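Local coordinates for protein soluble lytic murein transglycosylase (PDB 5OHU) that cleaves the glycan strands of bacterial peptidoglycan as a lytic transglycosylase, acting in both exolytic and endolytic fashion, at residues 36-41 against 63-68; 89-94 against 410-415. One frame throughout, in Å; residues are numbered along the deposited sequence.

Contact 1 is a small apolar contact between two helices close in sequence, whereas contact 2 ties a loop near the start of the chain to helix 408-418, more than 300 residues later. Contact 1 lies farther from the centre of the chain, yet two of its three touching residues are buried; contact 2, only partly buried, relies on a salt bridge and a leucine methyl over the guanidinium. Their centres are about 15 Å apart, and helix 62-72 joins them: Tyr64 packs on Leu92 and Pro93, while Tyr67 OH lies 3.2 Å from Gln94 O, a probable hydrogen bond. Glu428 adds a second tie between helix 62-72 and contact 2, hydrogen-bonded to Tyr64 OH and salt-bridged to Arg412 NE.

Contact 1: residues 36-41 against 63-68; sequences QAKAAL and PYLAYD
Leu65 reaches from helix 62-72 into the angle between Ala37 and Lys38 of helix 33-41, and its two methyls make the closest contacts between the segments. From CA the bond to CB already points at the other helix, and CB serves as the spacer across the gap between the backbones, whose nearest CA atoms, those of Lys38 and Leu65, are 6.6 Å apart. CG then lies anti to the carbonyl carbon (chi1 -59°), and at this fork the chain divides. The CD1 branch carries on in extended form and touches Ala37 CB at 3.7 Å, with Lys38 N a little farther off. The other methyl, CD2, rests against the start of the next residue, 3.8 Å from Lys38 CA and 4.0 Å from Lys38 CB. The two helices belong to the N-terminal end of the large, predominantly helical ring known from Slt70-like transglycosylases, and Tyr49 of helix 47-52, which lies between them in sequence, packs on Leu65 as well. Alanine suits position 37 because its short side chain lets the leucine methyl come close to the helix. Lysine is equally at home at 38: its CB shares in the apolar contact, while the chain bends at chi3 and chi4 and NZ hydrogen-bonds to Tyr34 OH.

Contact 2: residues 89-94 against 410-415; sequences HGDLPQ and TRRAME
Asp91 and Arg412 meet through two turns of their side chains: chi1 of 65° sets the aspartate CG between its backbone N and carbonyl carbon, and chi3 of -54° bends the arginine chain near its end. Both terminal nitrogens of the guanidinium then close on a single oxygen, NH1 at 2.8 Å and NH2 at 2.9 Å from Asp91 OD2. This is an end-on salt bridge, forked on one oxygen, and not the bidentate pairing in which each nitrogen takes its own carboxylate oxygen. The oxygen lies almost in the guanidinium plane, yet the two flat groups are turned 80° against each other. NH1 arrives on the syn side of OD2 but tilted out of the carboxylate plane, whereas NH2 comes from well above that plane; both approach from the same face, and both bonds are noticeably bent. Leu92 adds an apolar cover: its CD2 methyl sits over one face of the guanidinium, 3.6 Å from Arg412 NE and offset toward the rim. An arginine suits this buried place because its long chain spans the gap and its several N-H groups can serve separate acids. NE makes a second salt bridge, to Glu428 OE1 of helix 422-433, so two carboxylates fix the rotation of the group and probably stabilise its charge. Asp91 and Leu92 belong to the type I turn between helices 79-88 and 95-108. This turn faces helix 408-418, part of the L domain, while Pro93 packs on helix 422-433 and helix 62-72 lies against the same loop.

Contact 1: residues 36-41 against 63-68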
ATOM      1  N   GLN A  36      11.007 -28.660  25.433  1.00 75.14           N
ATOM      2  CA  GLN A  36      12.269 -28.851  26.136  1.00 77.38           C
ATOM      3  C   GLN A  36      13.421 -28.275  25.330  1.00 73.69           C
ATOM      4  O   GLN A  36      14.131 -27.371  25.787  1.00 79.58           O
ATOM      5  CB  GLN A  36      12.506 -30.337  26.416  1.00 82.87           C
ATOM      6  CG  GLN A  36      13.951 -30.648  26.804  1.00 87.57           C
ATOM      7  CD  GLN A  36      14.081 -31.888  27.664  1.00 95.89           C
ATOM      8  OE1 GLN A  36      13.156 -32.701  27.752  1.00101.72           O
ATOM      9  NE2 GLN A  36      15.232 -32.036  28.312  1.00 93.81           N
ATOM     10  N   ALA A  37      13.601 -28.778  24.105  1.00 65.60           N
ATOM     11  CA  ALA A  37      14.717 -28.339  23.278  1.00 56.97           C
ATOM     12  C   ALA A  37      14.638 -26.852  22.964  1.00 49.83           C
ATOM     13  O   ALA A  37      15.675 -26.192  22.842  1.00 43.01           O
ATOM     14  CB  ALA A  37      14.766 -29.161  21.991  1.00 55.64           C
ATOM     15  N   LYS A  38      13.430 -26.303  22.827  1.00 46.19           N
ATOM     16  CA  LYS A  38      13.306 -24.860  22.653  1.00 51.80           C
ATOM     17  C   LYS A  38      13.896 -24.118  23.840  1.00 55.03           C
ATOM     18  O   LYS A  38      14.680 -23.175  23.674  1.00 49.49           O
ATOM     19  CB  LYS A  38      11.844 -24.455  22.470  1.00 55.11           C
ATOM     20  CG  LYS A  38      11.721 -22.983  22.115  1.00 58.70           C
ATOM     21  CD  LYS A  38      10.284 -22.475  22.063  1.00 67.59           C
ATOM     22  CE  LYS A  38       9.362 -23.427  21.327  1.00 72.47           C
ATOM     23  NZ  LYS A  38       9.379 -23.036  19.889  1.00 80.62           N
ATOM     24  N   ALA A  39      13.517 -24.531  25.050  1.00 63.97           N
ATOM     25  CA  ALA A  39      14.046 -23.905  26.256  1.00 68.89           C
ATOM     26  C   ALA A  39      15.570 -23.943  26.270  1.00 64.95           C
ATOM     27  O   ALA A  39      16.227 -22.907  26.423  1.00 64.79           O
ATOM     28  CB  ALA A  39      13.475 -24.597  27.493  1.00 70.66           C
ATOM     29  N   ALA A  40      16.150 -25.133  26.094  1.00 65.41           N
ATOM     30  CA  ALA A  40      17.605 -25.256  26.102  1.00 54.61           C
ATOM     31  C   ALA A  40      18.238 -24.439  24.981  1.00 51.21           C
ATOM     32  O   ALA A  40      19.241 -23.750  25.198  1.00 50.83           O
ATOM     33  CB  ALA A  40      18.005 -26.728  25.997  1.00 49.50           C
ATOM     34  N   LEU A  41      17.661 -24.502  23.776  1.00 48.34           N
ATOM     35  CA  LEU A  41      18.177 -23.711  22.660  1.00 48.63           C
ATOM     36  C   LEU A  41      18.140 -22.227  22.970  1.00 51.96           C
ATOM     37  O   LEU A  41      19.032 -21.477  22.558  1.00 56.50           O
ATOM     38  CB  LEU A  41      17.377 -23.985  21.383  1.00 43.58           C
ATOM     39  CG  LEU A  41      18.000 -24.972  20.411  1.00 52.24           C
ATOM     40  CD1 LEU A  41      19.202 -24.376  19.747  1.00 49.69           C
ATOM     41  CD2 LEU A  41      18.408 -26.176  21.165  1.00 61.50           C
ATOM     42  N   PRO A  63      11.791 -27.927  12.193  1.00 34.46           N
ATOM     43  CA  PRO A  63      12.734 -27.102  11.430  1.00 31.94           C
ATOM     44  C   PRO A  63      13.056 -25.769  12.085  1.00 36.42           C
ATOM     45  O   PRO A  63      14.106 -25.192  11.768  1.00 34.90           O
ATOM     46  CB  PRO A  63      12.024 -26.914  10.086  1.00 37.97           C
ATOM     47  CG  PRO A  63      11.190 -28.123   9.946  1.00 37.78           C
ATOM     48  CD  PRO A  63      10.719 -28.457  11.326  1.00 34.51           C
ATOM     49  N   TYR A  64      12.196 -25.259  12.977  1.00 33.64           N
ATOM     50  CA  TYR A  64      12.502 -24.009  13.668  1.00 28.10           C
ATOM     51  C   TYR A  64      13.650 -24.182  14.662  1.00 23.84           C
ATOM     52  O   TYR A  64      14.504 -23.301  14.789  1.00 36.32           O
ATOM     53  CB  TYR A  64      11.253 -23.467  14.364  1.00 28.25           C
ATOM     54  CG  TYR A  64      10.366 -22.644  13.442  1.00 28.79           C
ATOM     55  CD1 TYR A  64       9.701 -23.237  12.384  1.00 31.45           C
ATOM     56  CD2 TYR A  64      10.205 -21.280  13.632  1.00 29.90           C
ATOM     57  CE1 TYR A  64       8.905 -22.503  11.536  1.00 38.62           C
ATOM     58  CE2 TYR A  64       9.401 -20.523  12.785  1.00 33.13           C
ATOM     59  CZ  TYR A  64       8.750 -21.150  11.738  1.00 39.82           C
ATOM     60  OH  TYR A  64       7.944 -20.448  10.877  1.00 38.66           O
ATOM     61  N   LEU A  65      13.698 -25.309  15.369  1.00 27.21           N
ATOM     62  CA  LEU A  65      14.822 -25.546  16.272  1.00 35.22           C
ATOM     63  C   LEU A  65      16.103 -25.790  15.489  1.00 36.51           C
ATOM     64  O   LEU A  65      17.153 -25.217  15.802  1.00 40.44           O
ATOM     65  CB  LEU A  65      14.532 -26.722  17.197  1.00 34.16           C
ATOM     66  CG  LEU A  65      13.287 -26.570  18.076  1.00 39.46           C
ATOM     67  CD1 LEU A  65      13.143 -27.784  19.003  1.00 42.11           C
ATOM     68  CD2 LEU A  65      13.337 -25.275  18.878  1.00 40.36           C
ATOM     69  N   ALA A  66      16.034 -26.661  14.480  1.00 31.92           N
ATOM     70  CA  ALA A  66      17.138 -26.815  13.543  1.00 33.09           C
ATOM     71  C   ALA A  66      17.630 -25.464  13.044  1.00 34.58           C
ATOM     72  O   ALA A  66      18.837 -25.218  12.971  1.00 32.13           O
ATOM     73  CB  ALA A  66      16.698 -27.689  12.369  1.00 30.45           C
ATOM     74  N   TYR A  67      16.704 -24.570  12.701  1.00 35.79           N
ATOM     75  CA  TYR A  67      17.092 -23.269  12.175  1.00 28.14           C
ATOM     76  C   TYR A  67      17.864 -22.467  13.212  1.00 31.25           C
ATOM     77  O   TYR A  67      18.883 -21.847  12.897  1.00 33.16           O
ATOM     78  CB  TYR A  67      15.849 -22.508  11.717  1.00 22.03           C
ATOM     79  CG  TYR A  67      16.132 -21.115  11.228  1.00 21.29           C
ATOM     80  CD1 TYR A  67      16.223 -20.046  12.117  1.00 21.09           C
ATOM     81  CD2 TYR A  67      16.304 -20.860   9.878  1.00 22.38           C
ATOM     82  CE1 TYR A  67      16.474 -18.763  11.669  1.00 20.44           C
ATOM     83  CE2 TYR A  67      16.562 -19.587   9.426  1.00 21.20           C
ATOM     84  CZ  TYR A  67      16.645 -18.540  10.325  1.00 23.98           C
ATOM     85  OH  TYR A  67      16.887 -17.268   9.863  1.00 30.11           O
ATOM     86  N   ASP A  68      17.373 -22.430  14.450  1.00 31.03           N
ATOM     87  CA  ASP A  68      18.065 -21.660  15.478  1.00 36.46           C
ATOM     88  C   ASP A  68      19.446 -22.240  15.750  1.00 34.50           C
ATOM     89  O   ASP A  68      20.436 -21.509  15.857  1.00 39.05           O
ATOM     90  CB  ASP A  68      17.239 -21.616  16.763  1.00 36.32           C
ATOM     91  CG  ASP A  68      15.874 -20.994  16.562  1.00 42.23           C
ATOM     92  OD1 ASP A  68      15.746 -20.064  15.738  1.00 34.75           O
ATOM     93  OD2 ASP A  68      14.921 -21.443  17.231  1.00 54.35           O
TER

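Contact 2: residues 89-94 against 410-415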
ATOM      1  N   HIS A  89      14.628 -27.210   3.519  1.00 32.84           N
ATOM      2  CA  HIS A  89      13.788 -26.352   4.342  1.00 22.25           C
ATOM      3  C   HIS A  89      13.681 -24.966   3.735  1.00 21.50           C
ATOM      4  O   HIS A  89      13.591 -23.977   4.463  1.00 25.02           O
ATOM      5  CB  HIS A  89      14.323 -26.279   5.772  1.00 24.90           C
ATOM      6  CG  HIS A  89      14.339 -27.594   6.469  1.00 39.06           C
ATOM      7  ND1 HIS A  89      13.356 -28.541   6.288  1.00 49.58           N
ATOM      8  CD2 HIS A  89      15.223 -28.135   7.337  1.00 49.90           C
ATOM      9  CE1 HIS A  89      13.623 -29.604   7.025  1.00 46.96           C
ATOM     10  NE2 HIS A  89      14.752 -29.385   7.673  1.00 48.40           N
ATOM     11  N   GLY A  90      13.704 -24.885   2.399  1.00 21.25           N
ATOM     12  CA  GLY A  90      13.600 -23.623   1.688  1.00 24.39           C
ATOM     13  C   GLY A  90      12.270 -22.920   1.851  1.00 29.14           C
ATOM     14  O   GLY A  90      12.132 -21.777   1.395  1.00 31.11           O
ATOM     15  N   ASP A  91      11.302 -23.567   2.495  1.00 28.84           N
ATOM     16  CA  ASP A  91       9.958 -23.034   2.659  1.00 35.39           C
ATOM     17  C   ASP A  91       9.759 -22.298   3.975  1.00 28.41           C
ATOM     18  O   ASP A  91       8.702 -21.686   4.163  1.00 34.30           O
ATOM     19  CB  ASP A  91       8.923 -24.162   2.560  1.00 29.84           C
ATOM     20  CG  ASP A  91       9.045 -25.151   3.697  1.00 38.89           C
ATOM     21  OD1 ASP A  91      10.197 -25.472   4.080  1.00 41.59           O
ATOM     22  OD2 ASP A  91       7.998 -25.602   4.215  1.00 44.99           O
ATOM     23  N   LEU A  92      10.721 -22.356   4.887  1.00 26.52           N
ATOM     24  CA  LEU A  92      10.602 -21.599   6.123  1.00 26.21           C
ATOM     25  C   LEU A  92      10.477 -20.110   5.808  1.00 28.37           C
ATOM     26  O   LEU A  92      11.191 -19.594   4.936  1.00 22.75           O
ATOM     27  CB  LEU A  92      11.801 -21.839   7.036  1.00 23.70           C
ATOM     28  CG  LEU A  92      11.881 -23.223   7.678  1.00 37.34           C
ATOM     29  CD1 LEU A  92      13.047 -23.296   8.656  1.00 28.83           C
ATOM     30  CD2 LEU A  92      10.567 -23.551   8.366  1.00 36.56           C
ATOM     31  N   PRO A  93       9.565 -19.398   6.478  1.00 33.26           N
ATOM     32  CA  PRO A  93       9.412 -17.959   6.196  1.00 27.52           C
ATOM     33  C   PRO A  93      10.696 -17.182   6.387  1.00 23.58           C
ATOM     34  O   PRO A  93      10.943 -16.215   5.656  1.00 23.53           O
ATOM     35  CB  PRO A  93       8.337 -17.508   7.201  1.00 26.29           C
ATOM     36  CG  PRO A  93       7.610 -18.779   7.589  1.00 28.06           C
ATOM     37  CD  PRO A  93       8.674 -19.860   7.559  1.00 27.02           C
ATOM     38  N   GLN A  94      11.531 -17.583   7.344  1.00 23.87           N
ATOM     39  CA  GLN A  94      12.724 -16.830   7.706  1.00 30.36           C
ATOM     40  C   GLN A  94      13.984 -17.305   6.983  1.00 31.56           C
ATOM     41  O   GLN A  94      15.076 -16.818   7.293  1.00 25.91           O
ATOM     42  CB  GLN A  94      12.940 -16.893   9.223  1.00 24.50           C
ATOM     43  CG  GLN A  94      13.366 -18.248   9.745  1.00 32.11           C
ATOM     44  CD  GLN A  94      12.192 -19.170  10.051  1.00 41.10           C
ATOM     45  OE1 GLN A  94      11.125 -19.067   9.444  1.00 39.81           O
ATOM     46  NE2 GLN A  94      12.380 -20.061  11.017  1.00 42.58           N
ATOM     47  N   THR A 410       1.290 -25.159   6.159  1.00 33.54           N
ATOM     48  CA  THR A 410      -0.022 -25.214   6.799  1.00 36.20           C
ATOM     49  C   THR A 410       0.044 -25.951   8.135  1.00 40.00           C
ATOM     50  O   THR A 410      -0.429 -25.449   9.164  1.00 39.04           O
ATOM     51  CB  THR A 410      -1.022 -25.880   5.849  1.00 35.88           C
ATOM     52  OG1 THR A 410      -1.141 -25.089   4.657  1.00 39.91           O
ATOM     53  CG2 THR A 410      -2.387 -26.029   6.503  1.00 31.65           C
ATOM     54  N   ARG A 411       0.639 -27.147   8.134  1.00 45.63           N
ATOM     55  CA  ARG A 411       0.800 -27.901   9.371  1.00 43.93           C
ATOM     56  C   ARG A 411       1.581 -27.100  10.402  1.00 40.08           C
ATOM     57  O   ARG A 411       1.207 -27.057  11.579  1.00 42.92           O
ATOM     58  CB  ARG A 411       1.490 -29.228   9.071  1.00 47.37           C
ATOM     59  CG  ARG A 411       0.628 -30.186   8.267  1.00 55.18           C
ATOM     60  CD  ARG A 411       1.450 -30.953   7.250  1.00 64.68           C
ATOM     61  NE  ARG A 411       2.247 -32.005   7.876  1.00 77.45           N
ATOM     62  CZ  ARG A 411       1.908 -33.291   7.902  1.00 78.77           C
ATOM     63  NH1 ARG A 411       0.783 -33.699   7.326  1.00 76.98           N
ATOM     64  NH2 ARG A 411       2.701 -34.169   8.499  1.00 77.79           N
ATOM     65  N   ARG A 412       2.661 -26.442   9.976  1.00 32.80           N
ATOM     66  CA  ARG A 412       3.393 -25.581  10.893  1.00 37.04           C
ATOM     67  C   ARG A 412       2.498 -24.463  11.417  1.00 38.25           C
ATOM     68  O   ARG A 412       2.518 -24.154  12.614  1.00 43.04           O
ATOM     69  CB  ARG A 412       4.640 -25.015  10.204  1.00 35.23           C
ATOM     70  CG  ARG A 412       5.749 -26.062   9.958  1.00 29.06           C
ATOM     71  CD  ARG A 412       7.137 -25.432   9.698  1.00 24.78           C
ATOM     72  NE  ARG A 412       7.133 -24.448   8.616  1.00 27.87           N
ATOM     73  CZ  ARG A 412       7.320 -24.743   7.331  1.00 31.58           C
ATOM     74  NH1 ARG A 412       7.534 -26.002   6.959  1.00 31.63           N
ATOM     75  NH2 ARG A 412       7.293 -23.781   6.410  1.00 27.81           N
ATOM     76  N   ALA A 413       1.686 -23.862  10.541  1.00 33.95           N
ATOM     77  CA  ALA A 413       0.788 -22.795  10.976  1.00 31.89           C
ATOM     78  C   ALA A 413      -0.284 -23.327  11.924  1.00 41.03           C
ATOM     79  O   ALA A 413      -0.604 -22.684  12.936  1.00 35.95           O
ATOM     80  CB  ALA A 413       0.153 -22.113   9.764  1.00 27.45           C
ATOM     81  N   MET A 414      -0.847 -24.501  11.618  1.00 40.21           N
ATOM     82  CA  MET A 414      -1.809 -25.126  12.520  1.00 46.23           C
ATOM     83  C   MET A 414      -1.223 -25.294  13.915  1.00 46.45           C
ATOM     84  O   MET A 414      -1.821 -24.876  14.911  1.00 46.88           O
ATOM     85  CB  MET A 414      -2.241 -26.490  11.978  1.00 50.21           C
ATOM     86  CG  MET A 414      -3.036 -26.462  10.692  1.00 56.56           C
ATOM     87  SD  MET A 414      -4.637 -25.691  10.927  1.00 63.78           S
ATOM     88  CE  MET A 414      -5.428 -26.062   9.361  1.00 63.50           C
ATOM     89  N   GLU A 415      -0.046 -25.914  14.002  1.00 47.64           N
ATOM     90  CA  GLU A 415       0.543 -26.193  15.306  1.00 48.42           C
ATOM     91  C   GLU A 415       0.884 -24.908  16.044  1.00 49.43           C
ATOM     92  O   GLU A 415       0.664 -24.811  17.254  1.00 56.81           O
ATOM     93  CB  GLU A 415       1.786 -27.064  15.148  1.00 57.74           C
ATOM     94  CG  GLU A 415       2.346 -27.535  16.466  1.00 64.27           C
ATOM     95  CD  GLU A 415       1.326 -28.316  17.263  1.00 72.94           C
ATOM     96  OE1 GLU A 415       0.647 -29.181  16.666  1.00 72.10           O
ATOM     97  OE2 GLU A 415       1.194 -28.052  18.478  1.00 75.23           O
TER